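Local structure of hypothetical protein SO2946 (Shewanella oneidensis, 2A5Z) at residues Phe49-Asp54 with Asn66-Leu71; Tyr53-His58 with Ile244-Ile249. The protein is of unknown function but binds magnesium and has a jelly-roll fold with a carbohydrate-binding module, consistent with a role in carbohydrate recognition. One frame throughout, in Å; residues are numbered along the deposited sequence.

Contact 1: residues Phe49-Asp54 with Asn66-Leu71; sequences FYASYD and NNISLL. With MG (magnesium ion), chain F.
The ring of Y53 meets N66 at its edge: ND2 of N66 lies near the ring plane, 4.0 Å from CD1 of Y53. The N66 amide and the Y53 ring are steeply inclined, with planes 73° apart. CD1 of L70 approaches the Y53 ring obliquely, 3.9 Å from CE2 of Y53, the ring atom para to CD1, and the two side chains cross at about a right angle. The F49 ring and the N67 amide are turned more nearly alike, with planes 28° apart. The two side chains slide past each other in opposite directions, and ND2 of N67 sits obliquely to the ring, 3.6 Å from CE1 of F49. That ND2 is hydrogen-bonded to the backbone O of T42.

Strand 48-53 is an outermost strand of one antiparallel sheet of the jelly roll. Strand 68-73 belongs to another sheet, so the contact joins two sheets through side chains. The CA atoms of A51 and N66 are the nearest across the segments.

One hydrogen bond spans the segments. ND2 of N66 donates to O of S52 at 2.8 Å, and the acceptor lies close to the N66 amide plane. A chi1 of -49° sets CG of N66 anti to the carbonyl carbon; CB also lies near O of S52.

CB of A51 meets the backbone O of N66 at 3.2 Å. I68 adds apolar packing. Its CD1 reaches the strand backbone, 3.6 Å from C of S52. It also touches CB of A51 and, at 4.0 Å, CB of Y53. F251 covers I68, and F112 packs edge-to-face with F49.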
loop_
_atom_site.group_PDB
_atom_site.type_symbol
_atom_site.label_atom_id
_atom_site.label_comp_id
_atom_site.label_asym_id
_atom_site.label_seq_id
_atom_site.Cartn_x
_atom_site.Cartn_y
_atom_site.Cartn_z
ATOM N N PHE C 49 -13.802 0.754 -11.230
ATOM C CA PHE C 49 -12.456 0.835 -10.695
ATOM C C PHE C 49 -12.150 2.260 -10.276
ATOM O O PHE C 49 -12.444 3.196 -11.012
ATOM C CB PHE C 49 -11.400 0.354 -11.699
ATOM C CG PHE C 49 -9.988 0.514 -11.199
ATOM C CD1 PHE C 49 -9.381 -0.494 -10.457
ATOM C CD2 PHE C 49 -9.275 1.690 -11.446
ATOM C CE1 PHE C 49 -8.082 -0.346 -9.975
ATOM C CE2 PHE C 49 -7.980 1.851 -10.965
ATOM C CZ PHE C 49 -7.382 0.829 -10.226
ATOM N N TYR C 50 -11.551 2.405 -9.095
ATOM C CA TYR C 50 -11.088 3.695 -8.609
ATOM C C TYR C 50 -9.714 3.579 -7.947
ATOM O O TYR C 50 -9.466 2.642 -7.190
ATOM C CB TYR C 50 -12.093 4.293 -7.611
ATOM C CG TYR C 50 -11.772 5.726 -7.287
ATOM C CD1 TYR C 50 -12.276 6.762 -8.076
ATOM C CD2 TYR C 50 -10.932 6.052 -6.222
ATOM C CE1 TYR C 50 -11.966 8.093 -7.800
ATOM C CE2 TYR C 50 -10.606 7.387 -5.945
ATOM C CZ TYR C 50 -11.126 8.389 -6.739
ATOM O OH TYR C 50 -10.824 9.696 -6.470
ATOM N N ALA C 51 -8.832 4.535 -8.239
ATOM C CA ALA C 51 -7.557 4.675 -7.534
ATOM C C ALA C 51 -7.129 6.141 -7.523
ATOM O O ALA C 51 -7.373 6.870 -8.481
ATOM C CB ALA C 51 -6.469 3.808 -8.172
ATOM N N SER C 52 -6.514 6.575 -6.430
ATOM C CA SER C 52 -5.984 7.929 -6.353
ATOM C C SER C 52 -4.786 7.976 -5.420
ATOM O O SER C 52 -4.658 7.146 -4.518
ATOM C CB SER C 52 -7.063 8.909 -5.888
ATOM O OG SER C 52 -7.377 8.689 -4.530
ATOM N N TYR C 53 -3.900 8.932 -5.657
ATOM C CA TYR C 53 -2.791 9.173 -4.746
ATOM C C TYR C 53 -2.541 10.677 -4.603
ATOM O O TYR C 53 -2.572 11.409 -5.585
ATOM C CB TYR C 53 -1.532 8.402 -5.168
ATOM C CG TYR C 53 -0.384 8.612 -4.205
ATOM C CD1 TYR C 53 -0.534 8.322 -2.842
ATOM C CD2 TYR C 53 0.833 9.138 -4.643
ATOM C CE1 TYR C 53 0.503 8.541 -1.945
ATOM C CE2 TYR C 53 1.877 9.354 -3.754
ATOM C CZ TYR C 53 1.697 9.049 -2.408
ATOM O OH TYR C 53 2.712 9.273 -1.528
ATOM N N ASP C 54 -2.321 11.123 -3.364
ATOM C CA ASP C 54 -2.255 12.543 -3.026
ATOM C C ASP C 54 -0.839 13.009 -2.653
ATOM O O ASP C 54 -0.668 14.107 -2.139
ATOM C CB ASP C 54 -3.233 12.855 -1.873
ATOM C CG ASP C 54 -3.829 14.262 -1.948
ATOM O OD1 ASP C 54 -3.401 15.074 -2.786
ATOM O OD2 ASP C 54 -4.757 14.571 -1.164
ATOM N N ASN C 66 -1.666 2.900 -3.591
ATOM C CA ASN C 66 -3.076 2.787 -3.999
ATOM C C ASN C 66 -3.276 2.331 -5.457
ATOM O O ASN C 66 -4.043 2.944 -6.205
ATOM C CB ASN C 66 -3.820 4.106 -3.733
ATOM C CG ASN C 66 -3.586 4.639 -2.330
ATOM O OD1 ASN C 66 -3.356 3.871 -1.397
ATOM N ND2 ASN C 66 -3.644 5.965 -2.174
ATOM N N ASN C 67 -2.576 1.258 -5.834
ATOM C CA ASN C 67 -2.621 0.652 -7.192
ATOM C C ASN C 67 -1.769 1.342 -8.268
ATOM O O ASN C 67 -1.571 0.783 -9.351
ATOM C CB ASN C 67 -4.066 0.494 -7.715
ATOM C CG ASN C 67 -4.919 -0.439 -6.852
ATOM O OD1 ASN C 67 -4.396 -1.298 -6.136
ATOM N ND2 ASN C 67 -6.245 -0.268 -6.923
ATOM N N ILE C 68 -1.279 2.545 -7.965
ATOM C CA ILE C 68 -0.633 3.422 -8.948
ATOM C C ILE C 68 0.877 3.263 -8.886
ATOM O O ILE C 68 1.457 3.326 -7.801
ATOM C CB ILE C 68 -1.031 4.911 -8.721
ATOM C CG1 ILE C 68 -2.540 5.094 -8.923
ATOM C CG2 ILE C 68 -0.251 5.871 -9.652
ATOM C CD1 ILE C 68 -3.136 6.188 -8.041
ATOM N N SER C 69 1.492 3.049 -10.054
ATOM C CA SER C 69 2.950 2.948 -10.183
ATOM C C SER C 69 3.577 4.321 -10.022
ATOM O O SER C 69 3.066 5.293 -10.563
ATOM C CB SER C 69 3.332 2.397 -11.564
ATOM O OG SER C 69 2.644 1.192 -11.845
ATOM N N LEU C 70 4.675 4.398 -9.272
ATOM C CA LEU C 70 5.372 5.664 -9.058
ATOM C C LEU C 70 6.819 5.452 -9.450
ATOM O O LEU C 70 7.639 4.999 -8.660
ATOM C CB LEU C 70 5.228 6.139 -7.611
ATOM C CG LEU C 70 3.788 6.317 -7.109
ATOM C CD1 LEU C 70 3.769 6.438 -5.602
ATOM C CD2 LEU C 70 3.104 7.520 -7.786
ATOM N N LEU C 71 7.109 5.772 -10.702
ATOM C CA LEU C 71 8.305 5.260 -11.350
ATOM C C LEU C 71 9.317 6.348 -11.604
ATOM O O LEU C 71 9.031 7.325 -12.297
ATOM C CB LEU C 71 7.922 4.555 -12.657
ATOM C CG LEU C 71 6.932 3.392 -12.498
ATOM C CD1 LEU C 71 6.514 2.815 -13.844
ATOM C CD2 LEU C 71 7.544 2.318 -11.632
HETATM MG MG MG F . -1.437 15.973 -2.918
#

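Contact 2: residues Tyr53-His58 with Ile244-Ile249; sequences YDFMMH and ISIDLI. With MG (magnesium ion), chain F.
Two backbone hydrogen bonds join Y53 and I249 as an antiparallel hydrogen-bonded pair. N of Y53 donates to O of I249 at 3.1 Å, and N of I249 returns a bond of the same length to O of Y53. The OH of Y53 accepts a hydrogen bond from N of M57. CA of L248 adds a CA-H...O contact to O of Y53.

Metal bonds come next. The magnesium ion takes O and OD1 from D54 and O and OD1 from D247, each at 2.2 Å. The shared ion explains why O of D54 and O of D247 lie only 3.0 Å apart without a hydrogen bond. CG of D247 is anti to the backbone N (chi1 173°), and OD1 is the carboxylate oxygen that binds the ion. Its OD2 is hydrogen-bonded to ND1 of H87. R259 of the second subunit makes salt bridges to OD2 of both aspartates, which would be expected to offset their negative charge.

Ring contacts gather round F55. CG2 of I246 lies over one face, 3.7 Å from the ring centroid, in a CH-pi contact. CD2 of Y53 sits over the centre of the opposite face. At the edge are O of D247, 3.4 Å from CD2 of F55, and CG2 of I249. The Y53 ring in turn has the backbone N of F55 over its centre.

D247 and L248 stand opposite the single residue Y123, a classic beta bulge. The O atoms of F88 and G89 complete a six-oxygen magnesium site where strand 48-53 ends and the chain corners at D247.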
loop_
_atom_site.group_PDB
_atom_site.type_symbol
_atom_site.label_atom_id
_atom_site.label_comp_id
_atom_site.label_asym_id
_atom_site.label_seq_id
_atom_site.Cartn_x
_atom_site.Cartn_y
_atom_site.Cartn_z
ATOM N N TYR C 53 -3.900 8.932 -5.657
ATOM C CA TYR C 53 -2.791 9.173 -4.746
ATOM C C TYR C 53 -2.541 10.677 -4.603
ATOM O O TYR C 53 -2.572 11.409 -5.585
ATOM C CB TYR C 53 -1.532 8.402 -5.168
ATOM C CG TYR C 53 -0.384 8.612 -4.205
ATOM C CD1 TYR C 53 -0.534 8.322 -2.842
ATOM C CD2 TYR C 53 0.833 9.138 -4.643
ATOM C CE1 TYR C 53 0.503 8.541 -1.945
ATOM C CE2 TYR C 53 1.877 9.354 -3.754
ATOM C CZ TYR C 53 1.697 9.049 -2.408
ATOM O OH TYR C 53 2.712 9.273 -1.528
ATOM N N ASP C 54 -2.321 11.123 -3.364
ATOM C CA ASP C 54 -2.255 12.543 -3.026
ATOM C C ASP C 54 -0.839 13.009 -2.653
ATOM O O ASP C 54 -0.668 14.107 -2.139
ATOM C CB ASP C 54 -3.233 12.855 -1.873
ATOM C CG ASP C 54 -3.829 14.262 -1.948
ATOM O OD1 ASP C 54 -3.401 15.074 -2.786
ATOM O OD2 ASP C 54 -4.757 14.571 -1.164
ATOM N N PHE C 55 0.159 12.160 -2.875
ATOM C CA PHE C 55 1.577 12.546 -2.754
ATOM C C PHE C 55 1.987 13.145 -1.407
ATOM O O PHE C 55 2.683 14.152 -1.359
ATOM C CB PHE C 55 1.988 13.440 -3.941
ATOM C CG PHE C 55 1.937 12.725 -5.253
ATOM C CD1 PHE C 55 3.067 12.080 -5.751
ATOM C CD2 PHE C 55 0.741 12.648 -5.969
ATOM C CE1 PHE C 55 3.018 11.390 -6.961
ATOM C CE2 PHE C 55 0.673 11.961 -7.174
ATOM C CZ PHE C 55 1.813 11.327 -7.677
HETATM N N MSE C 56 1.570 12.496 -0.321
HETATM C CA MSE C 56 1.945 12.919 1.031
HETATM C C MSE C 56 3.016 12.030 1.666
HETATM O O MSE C 56 3.618 12.417 2.665
HETATM C CB MSE C 56 0.703 13.026 1.945
HETATM C CG MSE C 56 0.238 11.699 2.575
HETATM SE SE MSE C 56 -0.580 10.536 1.457
HETATM C CE MSE C 56 -2.243 11.169 1.486
HETATM N N MSE C 57 3.246 10.847 1.088
HETATM C CA MSE C 57 4.187 9.872 1.654
HETATM C C MSE C 57 5.647 10.249 1.391
HETATM O O MSE C 57 5.974 10.876 0.375
HETATM C CB MSE C 57 3.934 8.449 1.118
HETATM C CG MSE C 57 2.506 7.906 1.272
HETATM SE SE MSE C 57 2.308 6.229 0.570
HETATM C CE MSE C 57 3.535 5.372 1.551
ATOM N N HIS C 58 6.509 9.875 2.335
ATOM C CA HIS C 58 7.964 9.900 2.168
ATOM C C HIS C 58 8.266 9.106 0.888
ATOM O O HIS C 58 7.795 7.973 0.740
ATOM C CB HIS C 58 8.583 9.246 3.411
ATOM C CG HIS C 58 10.082 9.248 3.454
ATOM N ND1 HIS C 58 10.836 10.397 3.346
ATOM C CD2 HIS C 58 10.963 8.239 3.664
ATOM C CE1 HIS C 58 12.119 10.092 3.462
ATOM N NE2 HIS C 58 12.221 8.790 3.661
ATOM N N ILE C 244 7.492 19.423 -13.804
ATOM C CA ILE C 244 6.164 19.726 -13.285
ATOM C C ILE C 244 5.912 18.996 -11.945
ATOM O O ILE C 244 6.181 17.806 -11.823
ATOM C CB ILE C 244 5.080 19.505 -14.392
ATOM C CG1 ILE C 244 5.172 20.662 -15.417
ATOM C CG2 ILE C 244 3.675 19.365 -13.794
ATOM C CD1 ILE C 244 4.199 20.599 -16.601
ATOM N N SER C 245 5.441 19.734 -10.941
ATOM C CA SER C 245 5.123 19.170 -9.624
ATOM C C SER C 245 3.756 18.509 -9.644
ATOM O O SER C 245 2.877 18.939 -10.377
ATOM C CB SER C 245 5.148 20.258 -8.548
ATOM O OG SER C 245 6.396 20.930 -8.532
ATOM N N ILE C 246 3.571 17.466 -8.839
ATOM C CA ILE C 246 2.267 16.781 -8.774
ATOM C C ILE C 246 1.693 16.741 -7.349
ATOM O O ILE C 246 2.386 16.386 -6.384
ATOM C CB ILE C 246 2.276 15.380 -9.467
ATOM C CG1 ILE C 246 0.863 14.750 -9.470
ATOM C CG2 ILE C 246 3.365 14.463 -8.865
ATOM C CD1 ILE C 246 0.660 13.651 -10.508
ATOM N N ASP C 247 0.425 17.143 -7.259
ATOM C CA ASP C 247 -0.350 17.155 -6.025
ATOM C C ASP C 247 -1.173 15.861 -5.932
ATOM O O ASP C 247 -1.183 15.192 -4.912
ATOM C CB ASP C 247 -1.283 18.383 -6.044
ATOM C CG ASP C 247 -2.269 18.425 -4.874
ATOM O OD1 ASP C 247 -1.977 17.868 -3.808
ATOM O OD2 ASP C 247 -3.348 19.049 -5.013
ATOM N N LEU C 248 -1.832 15.493 -7.024
ATOM C CA LEU C 248 -2.907 14.520 -6.956
ATOM C C LEU C 248 -3.174 13.914 -8.326
ATOM O O LEU C 248 -3.185 14.625 -9.334
ATOM C CB LEU C 248 -4.174 15.215 -6.421
ATOM C CG LEU C 248 -5.554 14.549 -6.353
ATOM C CD1 LEU C 248 -5.505 13.267 -5.552
ATOM C CD2 LEU C 248 -6.559 15.513 -5.741
ATOM N N ILE C 249 -3.383 12.600 -8.348
ATOM C CA ILE C 249 -3.819 11.901 -9.549
ATOM C C ILE C 249 -4.997 10.997 -9.184
ATOM O O ILE C 249 -5.041 10.463 -8.080
ATOM C CB ILE C 249 -2.644 11.112 -10.229
ATOM C CG1 ILE C 249 -3.048 10.604 -11.623
ATOM C CG2 ILE C 249 -2.093 9.997 -9.314
ATOM C CD1 ILE C 249 -1.872 10.141 -12.491
HETATM MG MG MG F . -1.437 15.973 -2.918
#

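How the contacts relate
Contacts 1 and 2 share Y53 and D54, and their centres lie 10 Å apart. Strand 48-53 pairs with strand 245-254 in one sheet, so contact 2 is made within and just beyond that sheet, while contact 1 reaches from it to strand 68-73. The second segments also meet: CD1 of I68 is 4.1 Å from CG2 of I249. CD2 of L70 lies 4.0 Å from CE1 of F55, so the two contacts also pack directly against each other. D54 brings the magnesium ion into both contacts. The Y53 side chain is about 8 Å from G89, another residue of the metal site. Both contacts also touch the second subunit.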